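Packaging enzyme P4 (Pseudomonas phage phi13, PDB 4BLP) probably hydrolyses nucleoside triphosphates as a hexameric RecA-like helicase motor that drives viral RNA into the phage capsid. Local coordinates at residues Phe99-Val110 with Thr194-Leu203; Pro168-Glu176 with Asp207-Leu218. All coordinates share one frame; numbering follows the deposited sequence.

Contact 1 of 2, residues Phe99-Val110 with Thr194-Leu203; sequences FVANRELIRAVV and TEMLAVALLL
Val-110 packs on one turn of helix 193-205. Its CB lies over the helix backbone, 3.8 Å from Thr-194 O. From there the two methyls part. CG1 stands anti to the backbone N (chi1 175°) and points toward Leu-197, which it meets in one of that leucine's two conformers. CG2 drops onto the helix itself, 3.7 Å from Ala-198 N, and also meets Leu-201 CD1 at 4.0 Å. Ala-198 has just a methyl here, and three residues of the other segment meet it. Besides Val-110, Ile-106 CG2 comes to 3.8 Å from Ala-198 CB, and Val-109 CB packs on the same methyl.

One turn further along, Leu-202 CD1 meets Ile-106 CG1. Phe-99 takes the far end. Its CE1 touches Val-199 CG1 at 3.7 Å, and its CE2 touches Leu-203 CD2 at 3.6 Å. The ring lies obliquely against these two residues, which are one turn apart. Ile-188 and Leu-89 also touch the ring.

The contact between the segments is almost wholly apolar. At the Val-110 end a water donates to Val-110 O at 3.1 Å and, weakly, to Thr-194 OG1. The stronger partner of that hydroxyl is Asp-192, just before the helix.

This is buried apolar packing against one side of a helix. It joins the short helices and the chain leading into strand 110-111, part of a small antiparallel sheet, to a helix flanking the parallel sheet of the RecA-like P-loop NTPase core.

Contact 2 of 2, residues Pro168-Glu176 with Asp207-Leu218; sequences PDVTIRWGE and DYRVVIDSFRNL
Glu-176 OE2 takes a short hydrogen bond, 2.6 Å, from Ser-214 OG, on its anti lone pair. The glutamate chain is bent at chi2 (-75°), which folds the carboxylate back toward Ser-214. Arg-216 CD lies beside the same oxygen. Ser-214 OG also accepts from Arg-216 N, an ST turn just after a cis peptide bond. Arg-216 NH1 in turn reaches Gly-175 O at 2.9 Å, with that oxygen in its guanidinium plane. It also binds Thr-240 of the second subunit.

Before this turn, strands 170-173 and 210-213 run parallel. Ile-172 bonds through both N and O, to Val-211 O and Asp-213 N. At the start, Asp-169 OD2 accepts a nearly straight bond (176°) from Arg-209 N at 2.8 Å, on its anti side.

On one face Ile-172 CD1 packs on Val-210 CG2 at 3.6 Å. On the other, Arg-173 NH1 makes a salt bridge with Asp-213 OD2, coming from above the carboxylate plane at 2.9 Å. Asp-182 pairs with Arg-173 NE, and Ser-160 of the probable Walker A P-loop bonds weakly to Asp-213 OD2. A hydrophobic strand ending in an aspartate beside the P-loop is consistent with a Walker B motif. Asn-217 CB lies over one face of the Trp-174 ring, 3.9 Å from the centroid of its six-membered ring, in a CH-pi contact.

The pair lies inside the mixed sheet, between strands 187-189 and 252-257. Helix 193-205 covers the face that carries Val-170 and Ile-172, while helix 233-248 packs against Phe-215 and Leu-218.

How the contacts relate
The centres of contact 1 and contact 2 lie about 13 Å apart, and the two touch through helix 193-205. One side of this helix takes residues 99-110, while Ala-200 and Met-196 rest on Ile-172, Trp-174 and Phe-215 of contact 2. Along the chain the order is 99-110, 168-176, 194-203, 207-218, so the contacts interleave. Helix 193-205 leads directly into strand 210-213, and a probable hydrogen bond from Tyr-208 N to Leu-203 O marks the turn between them. The helix thus joins the helical segment 99-110 to the parallel sheet of the NTPase core. Both contacts also touch a second subunit of the hexamer.

Contact 1 of 2, residues Phe99-Val110 with Thr194-Leu203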
loop_
_atom_site.group_PDB
_atom_site.type_symbol
_atom_site.label_atom_id
_atom_site.label_comp_id
_atom_site.label_asym_id
_atom_site.label_seq_id
_atom_site.Cartn_x
_atom_site.Cartn_y
_atom_site.Cartn_z
ATOM N N PHE D 99 30.074 -28.512 6.822
ATOM C CA PHE D 99 28.947 -27.609 6.793
ATOM C C PHE D 99 27.800 -28.067 7.715
ATOM O O PHE D 99 27.223 -27.251 8.423
ATOM C CB PHE D 99 28.434 -27.450 5.351
ATOM C CG PHE D 99 29.305 -26.452 4.633
ATOM C CD1 PHE D 99 29.145 -25.085 4.852
ATOM C CD2 PHE D 99 30.345 -26.879 3.811
ATOM C CE1 PHE D 99 29.987 -24.156 4.234
ATOM C CE2 PHE D 99 31.188 -25.947 3.185
ATOM C CZ PHE D 99 31.008 -24.590 3.425
ATOM N N VAL D 100 27.485 -29.354 7.713
ATOM C CA VAL D 100 26.385 -29.843 8.569
ATOM C C VAL D 100 26.769 -29.698 10.070
ATOM O O VAL D 100 26.019 -29.118 10.857
ATOM C CB VAL D 100 26.066 -31.313 8.209
ATOM C CG1 VAL D 100 25.004 -31.877 9.148
ATOM C CG2 VAL D 100 25.623 -31.448 6.753
ATOM N N ALA D 101 27.981 -30.140 10.430
ATOM C CA ALA D 101 28.452 -30.113 11.829
ATOM C C ALA D 101 28.549 -28.695 12.425
ATOM O O ALA D 101 28.356 -28.528 13.641
ATOM C CB ALA D 101 29.818 -30.795 11.942
ATOM N N ASN D 102 28.909 -27.697 11.589
ATOM C CA ASN D 102 29.123 -26.331 12.069
ATOM C C ASN D 102 27.937 -25.429 11.754
ATOM O O ASN D 102 28.088 -24.222 11.841
ATOM C CB ASN D 102 30.438 -25.759 11.447
ATOM C CG ASN D 102 31.654 -26.451 11.984
ATOM O OD1 ASN D 102 32.055 -26.246 13.134
ATOM N ND2 ASN D 102 32.151 -27.464 11.253
ATOM N N ARG D 103 26.770 -25.982 11.440
ATOM C CA ARG D 103 25.586 -25.174 11.027
ATOM C C ARG D 103 25.265 -24.046 12.045
ATOM O O ARG D 103 24.977 -22.909 11.613
ATOM C CB ARG D 103 24.373 -26.065 10.744
ATOM C CG ARG D 103 23.854 -26.803 11.977
ATOM C CD ARG D 103 22.856 -27.886 11.601
ATOM N NE ARG D 103 22.318 -28.561 12.784
ATOM C CZ ARG D 103 22.992 -29.458 13.496
ATOM N NH1 ARG D 103 24.257 -29.758 13.182
ATOM N NH2 ARG D 103 22.430 -30.032 14.556
ATOM N N GLU D 104 25.390 -24.316 13.363
ATOM C CA GLU D 104 25.089 -23.270 14.364
ATOM C C GLU D 104 26.079 -22.133 14.326
ATOM O O GLU D 104 25.636 -20.984 14.307
ATOM C CB GLU D 104 25.031 -23.829 15.805
ATOM C CG GLU D 104 23.813 -24.688 16.046
ATOM C CD GLU D 104 22.478 -23.990 15.868
ATOM O OE1 GLU D 104 22.330 -22.823 16.301
ATOM O OE2 GLU D 104 21.600 -24.595 15.220
ATOM N N LEU D 105 27.430 -22.401 14.298
ATOM C CA LEU D 105 28.416 -21.328 14.222
ATOM C C LEU D 105 28.284 -20.532 12.961
ATOM O O LEU D 105 28.583 -19.341 12.937
ATOM C CB LEU D 105 29.882 -21.886 14.257
ATOM C CG LEU D 105 30.406 -22.546 15.490
ATOM C CD1 LEU D 105 31.848 -22.960 15.265
ATOM C CD2 LEU D 105 30.294 -21.645 16.723
ATOM N N ILE D 106 27.893 -21.207 11.854
ATOM C CA ILE D 106 27.816 -20.502 10.563
ATOM C C ILE D 106 26.775 -19.352 10.608
ATOM O O ILE D 106 26.909 -18.388 9.851
ATOM C CB ILE D 106 27.532 -21.546 9.456
ATOM C CG1 ILE D 106 28.841 -22.381 9.221
ATOM C CG2 ILE D 106 27.042 -20.909 8.128
ATOM C CD1 ILE D 106 28.592 -23.763 8.457
ATOM N N ARG D 107 25.819 -19.396 11.536
ATOM C CA ARG D 107 24.855 -18.272 11.685
ATOM C C ARG D 107 25.580 -16.960 12.043
ATOM O O ARG D 107 25.050 -15.888 11.795
ATOM C CB ARG D 107 23.851 -18.604 12.798
ATOM C CG ARG D 107 23.002 -19.863 12.525
ATOM C CD ARG D 107 22.205 -20.197 13.792
ATOM N NE ARG D 107 21.585 -21.517 13.733
ATOM C CZ ARG D 107 20.404 -21.765 13.181
ATOM N NH1 ARG D 107 19.695 -20.781 12.638
ATOM N NH2 ARG D 107 19.919 -22.998 13.166
ATOM N N ALA D 108 26.788 -17.070 12.668
ATOM C CA ALA D 108 27.580 -15.897 13.055
ATOM C C ALA D 108 28.222 -15.163 11.868
ATOM O O ALA D 108 28.656 -14.002 12.011
ATOM C CB ALA D 108 28.682 -16.334 14.016
ATOM N N VAL D 109 28.364 -15.850 10.722
ATOM C CA VAL D 109 29.085 -15.298 9.571
ATOM C C VAL D 109 28.233 -14.236 8.856
ATOM O O VAL D 109 28.753 -13.196 8.510
ATOM C CB VAL D 109 29.530 -16.416 8.583
ATOM C CG1 VAL D 109 30.236 -15.809 7.342
ATOM C CG2 VAL D 109 30.445 -17.430 9.278
ATOM N N VAL D 110 26.953 -14.563 8.558
ATOM C CA VAL D 110 26.019 -13.605 7.925
ATOM C C VAL D 110 24.742 -13.743 8.702
ATOM O O VAL D 110 24.259 -14.881 8.889
ATOM C CB VAL D 110 25.775 -13.851 6.411
ATOM C CG1 VAL D 110 24.704 -12.883 5.858
ATOM C CG2 VAL D 110 27.075 -13.746 5.606
ATOM N N THR D 194 20.529 -15.754 4.458
ATOM C CA THR D 194 21.733 -15.645 5.284
ATOM C C THR D 194 22.586 -16.894 5.173
ATOM O O THR D 194 23.817 -16.776 5.072
ATOM C CB THR D 194 21.408 -15.349 6.771
ATOM O OG1 THR D 194 20.699 -16.448 7.362
ATOM C CG2 THR D 194 20.604 -14.054 6.938
ATOM N N GLU D 195 21.950 -18.084 5.188
ATOM C CA GLU D 195 22.727 -19.322 5.061
ATOM C C GLU D 195 23.398 -19.360 3.674
ATOM O O GLU D 195 24.550 -19.766 3.558
ATOM C CB GLU D 195 21.800 -20.549 5.257
ATOM C CG GLU D 195 22.585 -21.847 5.249
ATOM C CD GLU D 195 21.708 -23.092 5.340
ATOM O OE1 GLU D 195 20.477 -22.996 5.111
ATOM O OE2 GLU D 195 22.279 -24.174 5.588
ATOM N N MET D 196 22.658 -19.008 2.634
ATOM C CA MET D 196 23.217 -19.000 1.272
ATOM C C MET D 196 24.469 -18.117 1.218
ATOM O O MET D 196 25.506 -18.584 0.755
ATOM C CB MET D 196 22.153 -18.483 0.283
ATOM C CG MET D 196 22.624 -18.494 -1.196
ATOM S SD MET D 196 23.726 -17.104 -1.635
ATOM C CE MET D 196 22.540 -15.733 -1.486
ATOM N N LEU D 197 24.391 -16.876 1.723
ATOM C CA LEU D 197 25.533 -15.968 1.654
ATOM C C LEU D 197 26.704 -16.436 2.513
ATOM O O LEU D 197 27.832 -16.342 2.071
ATOM C CB LEU D 197 25.142 -14.544 2.051
ATOM C CG LEU D 197 26.186 -13.461 1.712
ATOM C CD1 LEU D 197 26.641 -13.461 0.217
ATOM C CD2 LEU D 197 25.649 -12.100 2.067
ATOM N N ALA D 198 26.442 -16.895 3.738
ATOM C CA ALA D 198 27.513 -17.342 4.623
ATOM C C ALA D 198 28.247 -18.530 3.992
ATOM O O ALA D 198 29.488 -18.539 3.948
ATOM C CB ALA D 198 26.936 -17.719 5.997
ATOM N N VAL D 199 27.485 -19.520 3.490
ATOM C CA VAL D 199 28.088 -20.725 2.888
ATOM C C VAL D 199 28.914 -20.309 1.653
ATOM O O VAL D 199 30.040 -20.790 1.479
ATOM C CB VAL D 199 26.998 -21.785 2.549
ATOM C CG1 VAL D 199 27.547 -22.915 1.682
ATOM C CG2 VAL D 199 26.439 -22.359 3.847
ATOM N N ALA D 200 28.357 -19.427 0.818
ATOM C CA ALA D 200 29.079 -18.926 -0.370
ATOM C C ALA D 200 30.377 -18.232 0.015
ATOM O O ALA D 200 31.433 -18.513 -0.586
ATOM C CB ALA D 200 28.182 -17.962 -1.162
ATOM N N LEU D 201 30.311 -17.301 0.981
ATOM C CA LEU D 201 31.521 -16.562 1.406
ATOM C C LEU D 201 32.550 -17.503 2.026
ATOM O O LEU D 201 33.748 -17.329 1.801
ATOM C CB LEU D 201 31.156 -15.451 2.402
ATOM C CG LEU D 201 30.287 -14.331 1.763
ATOM C CD1 LEU D 201 29.883 -13.299 2.833
ATOM C CD2 LEU D 201 31.102 -13.632 0.606
ATOM N N LEU D 202 32.098 -18.490 2.819
ATOM C CA LEU D 202 33.043 -19.453 3.421
ATOM C C LEU D 202 33.766 -20.275 2.351
ATOM O O LEU D 202 35.005 -20.397 2.387
ATOM C CB LEU D 202 32.304 -20.374 4.410
ATOM C CG LEU D 202 31.985 -19.716 5.759
ATOM C CD1 LEU D 202 30.823 -20.508 6.483
ATOM C CD2 LEU D 202 33.226 -19.693 6.631
ATOM N N LEU D 203 33.023 -20.820 1.401
ATOM C CA LEU D 203 33.601 -21.611 0.317
ATOM C C LEU D 203 34.545 -20.773 -0.548
ATOM O O LEU D 203 35.637 -21.211 -0.837
ATOM C CB LEU D 203 32.484 -22.184 -0.554
ATOM C CG LEU D 203 31.732 -23.359 0.086
ATOM C CD1 LEU D 203 30.438 -23.565 -0.628
ATOM C CD2 LEU D 203 32.610 -24.674 0.102
HETATM O O HOH W 1 22.033 -16.210 10.512
#

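Contact 2 of 2, residues Pro168-Glu176 with Asp207-Leu218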
loop_
_atom_site.group_PDB
_atom_site.type_symbol
_atom_site.label_atom_id
_atom_site.label_comp_id
_atom_site.label_asym_id
_atom_site.label_seq_id
_atom_site.Cartn_x
_atom_site.Cartn_y
_atom_site.Cartn_z
ATOM N N PRO D 168 32.768 -25.942 -11.957
ATOM C CA PRO D 168 32.994 -25.293 -10.653
ATOM C C PRO D 168 33.382 -26.338 -9.612
ATOM O O PRO D 168 33.190 -27.522 -9.845
ATOM C CB PRO D 168 31.618 -24.695 -10.324
ATOM C CG PRO D 168 30.647 -25.624 -10.991
ATOM C CD PRO D 168 31.321 -26.054 -12.259
ATOM N N ASP D 169 33.897 -25.922 -8.468
ATOM C CA ASP D 169 34.236 -26.891 -7.435
ATOM C C ASP D 169 33.008 -27.302 -6.651
ATOM O O ASP D 169 32.903 -28.446 -6.236
ATOM C CB ASP D 169 35.286 -26.311 -6.471
ATOM C CG ASP D 169 36.610 -26.032 -7.141
ATOM O OD1 ASP D 169 37.092 -26.907 -7.907
ATOM O OD2 ASP D 169 37.159 -24.933 -6.926
ATOM N N VAL D 170 32.074 -26.364 -6.459
ATOM C CA VAL D 170 30.897 -26.621 -5.635
ATOM C C VAL D 170 29.762 -25.738 -6.105
ATOM O O VAL D 170 30.000 -24.607 -6.558
ATOM C CB VAL D 170 31.245 -26.395 -4.127
ATOM C CG1 VAL D 170 31.681 -24.950 -3.871
ATOM C CG2 VAL D 170 30.078 -26.801 -3.196
ATOM N N THR D 171 28.549 -26.256 -6.014
ATOM C CA THR D 171 27.335 -25.497 -6.336
ATOM C C THR D 171 26.469 -25.405 -5.104
ATOM O O THR D 171 26.132 -26.423 -4.497
ATOM C CB THR D 171 26.576 -26.164 -7.508
ATOM O OG1 THR D 171 27.434 -26.240 -8.662
ATOM C CG2 THR D 171 25.282 -25.406 -7.875
ATOM N N ILE D 172 26.079 -24.183 -4.753
ATOM C CA ILE D 172 25.142 -23.963 -3.657
ATOM C C ILE D 172 23.751 -24.030 -4.273
ATOM O O ILE D 172 23.507 -23.380 -5.292
ATOM C CB ILE D 172 25.403 -22.632 -2.951
ATOM C CG1 ILE D 172 26.744 -22.731 -2.204
ATOM C CG2 ILE D 172 24.232 -22.288 -1.960
ATOM C CD1 ILE D 172 27.135 -21.350 -1.701
ATOM N N ARG D 173 22.865 -24.830 -3.676
ATOM C CA ARG D 173 21.516 -25.009 -4.230
ATOM C C ARG D 173 20.518 -24.316 -3.330
ATOM O O ARG D 173 20.403 -24.664 -2.151
ATOM C CB ARG D 173 21.237 -26.528 -4.385
ATOM C CG ARG D 173 22.107 -27.097 -5.545
ATOM C CD ARG D 173 21.392 -26.978 -6.902
ATOM N NE ARG D 173 20.250 -27.890 -6.875
ATOM C CZ ARG D 173 19.178 -27.794 -7.658
ATOM N NH1 ARG D 173 19.106 -26.849 -8.593
ATOM N NH2 ARG D 173 18.164 -28.627 -7.501
ATOM N N TRP D 174 19.874 -23.267 -3.861
ATOM C CA TRP D 174 18.954 -22.430 -3.092
ATOM C C TRP D 174 17.712 -22.085 -3.877
ATOM O O TRP D 174 17.814 -21.546 -4.999
ATOM C CB TRP D 174 19.680 -21.116 -2.695
ATOM C CG TRP D 174 18.853 -20.197 -1.816
ATOM C CD1 TRP D 174 18.044 -20.561 -0.770
ATOM C CD2 TRP D 174 18.755 -18.763 -1.925
ATOM N NE1 TRP D 174 17.418 -19.444 -0.246
ATOM C CE2 TRP D 174 17.835 -18.329 -0.938
ATOM C CE3 TRP D 174 19.324 -17.800 -2.798
ATOM C CZ2 TRP D 174 17.527 -16.966 -0.739
ATOM C CZ3 TRP D 174 19.028 -16.449 -2.601
ATOM C CH2 TRP D 174 18.127 -16.042 -1.594
ATOM N N GLY D 175 16.556 -22.365 -3.283
ATOM C CA GLY D 175 15.254 -21.982 -3.833
ATOM C C GLY D 175 14.883 -22.640 -5.150
ATOM O O GLY D 175 14.053 -22.121 -5.900
ATOM N N GLU D 176 15.470 -23.802 -5.420
ATOM C CA GLU D 176 15.230 -24.574 -6.633
ATOM C C GLU D 176 14.647 -25.947 -6.267
ATOM O O GLU D 176 14.959 -26.442 -5.197
ATOM C CB GLU D 176 16.565 -24.793 -7.380
ATOM C CG GLU D 176 17.158 -23.507 -7.931
ATOM C CD GLU D 176 16.463 -22.973 -9.165
ATOM O OE1 GLU D 176 15.615 -23.692 -9.739
ATOM O OE2 GLU D 176 16.732 -21.807 -9.530
ATOM N N ASP D 207 38.898 -20.835 -1.061
ATOM C CA ASP D 207 39.441 -20.961 -2.424
ATOM C C ASP D 207 38.689 -21.964 -3.319
ATOM O O ASP D 207 39.283 -22.529 -4.246
ATOM C CB ASP D 207 40.958 -21.322 -2.408
ATOM C CG ASP D 207 41.698 -20.914 -3.679
ATOM O OD1 ASP D 207 41.242 -19.955 -4.361
ATOM O OD2 ASP D 207 42.694 -21.584 -4.025
ATOM N N TYR D 208 37.382 -22.163 -3.065
ATOM C CA TYR D 208 36.537 -22.949 -3.953
ATOM C C TYR D 208 35.974 -22.046 -5.035
ATOM O O TYR D 208 35.576 -20.912 -4.744
ATOM C CB TYR D 208 35.339 -23.557 -3.188
ATOM C CG TYR D 208 35.682 -24.706 -2.286
ATOM C CD1 TYR D 208 36.213 -24.488 -1.019
ATOM C CD2 TYR D 208 35.433 -26.011 -2.674
ATOM C CE1 TYR D 208 36.562 -25.553 -0.186
ATOM C CE2 TYR D 208 35.747 -27.084 -1.840
ATOM C CZ TYR D 208 36.345 -26.849 -0.610
ATOM O OH TYR D 208 36.629 -27.902 0.230
ATOM N N ARG D 209 35.857 -22.572 -6.260
ATOM C CA ARG D 209 35.090 -21.884 -7.293
ATOM C C ARG D 209 33.665 -22.273 -6.990
ATOM O O ARG D 209 33.297 -23.430 -7.211
ATOM C CB ARG D 209 35.497 -22.300 -8.734
ATOM C CG ARG D 209 34.530 -21.719 -9.807
ATOM C CD ARG D 209 34.468 -20.173 -9.834
ATOM N NE ARG D 209 35.792 -19.603 -10.108
ATOM C CZ ARG D 209 36.437 -18.759 -9.315
ATOM N NH1 ARG D 209 35.838 -18.260 -8.237
ATOM N NH2 ARG D 209 37.670 -18.372 -9.613
ATOM N N VAL D 210 32.887 -21.329 -6.461
ATOM C CA VAL D 210 31.525 -21.626 -6.014
ATOM C C VAL D 210 30.517 -20.946 -6.919
ATOM O O VAL D 210 30.649 -19.762 -7.259
ATOM C CB VAL D 210 31.326 -21.253 -4.495
ATOM C CG1 VAL D 210 31.846 -19.867 -4.158
ATOM C CG2 VAL D 210 29.864 -21.391 -4.049
ATOM N N VAL D 211 29.491 -21.703 -7.288
ATOM C CA VAL D 211 28.382 -21.208 -8.120
ATOM C C VAL D 211 27.125 -21.332 -7.293
ATOM O O VAL D 211 26.962 -22.331 -6.596
ATOM C CB VAL D 211 28.307 -22.055 -9.424
ATOM C CG1 VAL D 211 26.933 -21.929 -10.097
ATOM C CG2 VAL D 211 29.476 -21.706 -10.368
ATOM N N ILE D 212 26.234 -20.353 -7.386
ATOM C CA ILE D 212 24.956 -20.388 -6.668
ATOM C C ILE D 212 23.828 -20.598 -7.658
ATOM O O ILE D 212 23.601 -19.765 -8.536
ATOM C CB ILE D 212 24.718 -19.121 -5.816
ATOM C CG1 ILE D 212 25.891 -18.975 -4.792
ATOM C CG2 ILE D 212 23.374 -19.214 -5.080
ATOM C CD1 ILE D 212 26.400 -17.571 -4.705
ATOM N N ASP D 213 23.109 -21.717 -7.471
ATOM C CA ASP D 213 21.953 -22.086 -8.264
ATOM C C ASP D 213 20.753 -22.110 -7.324
ATOM O O ASP D 213 20.512 -23.134 -6.697
ATOM C CB ASP D 213 22.178 -23.452 -8.936
ATOM C CG ASP D 213 21.033 -23.878 -9.817
ATOM O OD1 ASP D 213 20.199 -23.010 -10.168
ATOM O OD2 ASP D 213 20.910 -25.097 -10.080
ATOM N N SER D 214 20.060 -20.972 -7.132
ATOM C CA SER D 214 20.230 -19.726 -7.906
ATOM C C SER D 214 19.803 -18.526 -7.066
ATOM O O SER D 214 19.502 -18.678 -5.870
ATOM C CB SER D 214 19.317 -19.798 -9.145
ATOM O OG SER D 214 17.953 -19.693 -8.746
ATOM N N PHE D 215 19.700 -17.346 -7.705
ATOM C CA PHE D 215 19.219 -16.152 -7.015
ATOM C C PHE D 215 17.724 -15.923 -7.283
ATOM O O PHE D 215 17.226 -14.815 -7.067
ATOM C CB PHE D 215 20.072 -14.919 -7.439
ATOM C CG PHE D 215 21.343 -14.683 -6.662
ATOM C CD1 PHE D 215 21.805 -15.617 -5.743
ATOM C CD2 PHE D 215 22.071 -13.498 -6.819
ATOM C CE1 PHE D 215 22.995 -15.395 -5.020
ATOM C CE2 PHE D 215 23.243 -13.258 -6.065
ATOM C CZ PHE D 215 23.708 -14.212 -5.178
ATOM N N ARG D 216 16.988 -16.966 -7.697
ATOM C CA ARG D 216 15.554 -16.761 -7.949
ATOM C C ARG D 216 14.809 -16.172 -6.700
ATOM O O ARG D 216 13.946 -15.320 -6.885
ATOM C CB ARG D 216 14.885 -18.009 -8.512
ATOM C CG ARG D 216 14.635 -19.139 -7.585
ATOM C CD ARG D 216 14.328 -20.365 -8.458
ATOM N NE ARG D 216 13.072 -20.286 -9.206
ATOM C CZ ARG D 216 11.987 -20.991 -8.907
ATOM N NH1 ARG D 216 11.994 -21.826 -7.873
ATOM N NH2 ARG D 216 10.902 -20.896 -9.656
ATOM N N ASN D 217 15.149 -16.586 -5.444
ATOM C CA ASN D 217 14.437 -16.000 -4.291
ATOM C C ASN D 217 14.766 -14.511 -4.100
ATOM O O ASN D 217 13.943 -13.792 -3.537
ATOM C CB ASN D 217 14.747 -16.777 -3.017
ATOM C CG ASN D 217 13.667 -17.782 -2.739
ATOM O OD1 ASN D 217 12.915 -18.160 -3.628
ATOM N ND2 ASN D 217 13.509 -18.154 -1.480
ATOM N N LEU D 218 15.954 -14.061 -4.574
ATOM C CA LEU D 218 16.283 -12.637 -4.535
ATOM C C LEU D 218 15.405 -11.900 -5.547
ATOM O O LEU D 218 14.805 -10.857 -5.233
ATOM C CB LEU D 218 17.787 -12.463 -4.855
ATOM C CG LEU D 218 18.388 -11.149 -4.434
ATOM C CD1 LEU D 218 18.545 -11.096 -2.876
ATOM C CD2 LEU D 218 19.765 -10.936 -5.151
HETATM O O HOH W 2 39.682 -24.034 -6.960
HETATM O O HOH W 3 12.047 -20.405 -4.705
#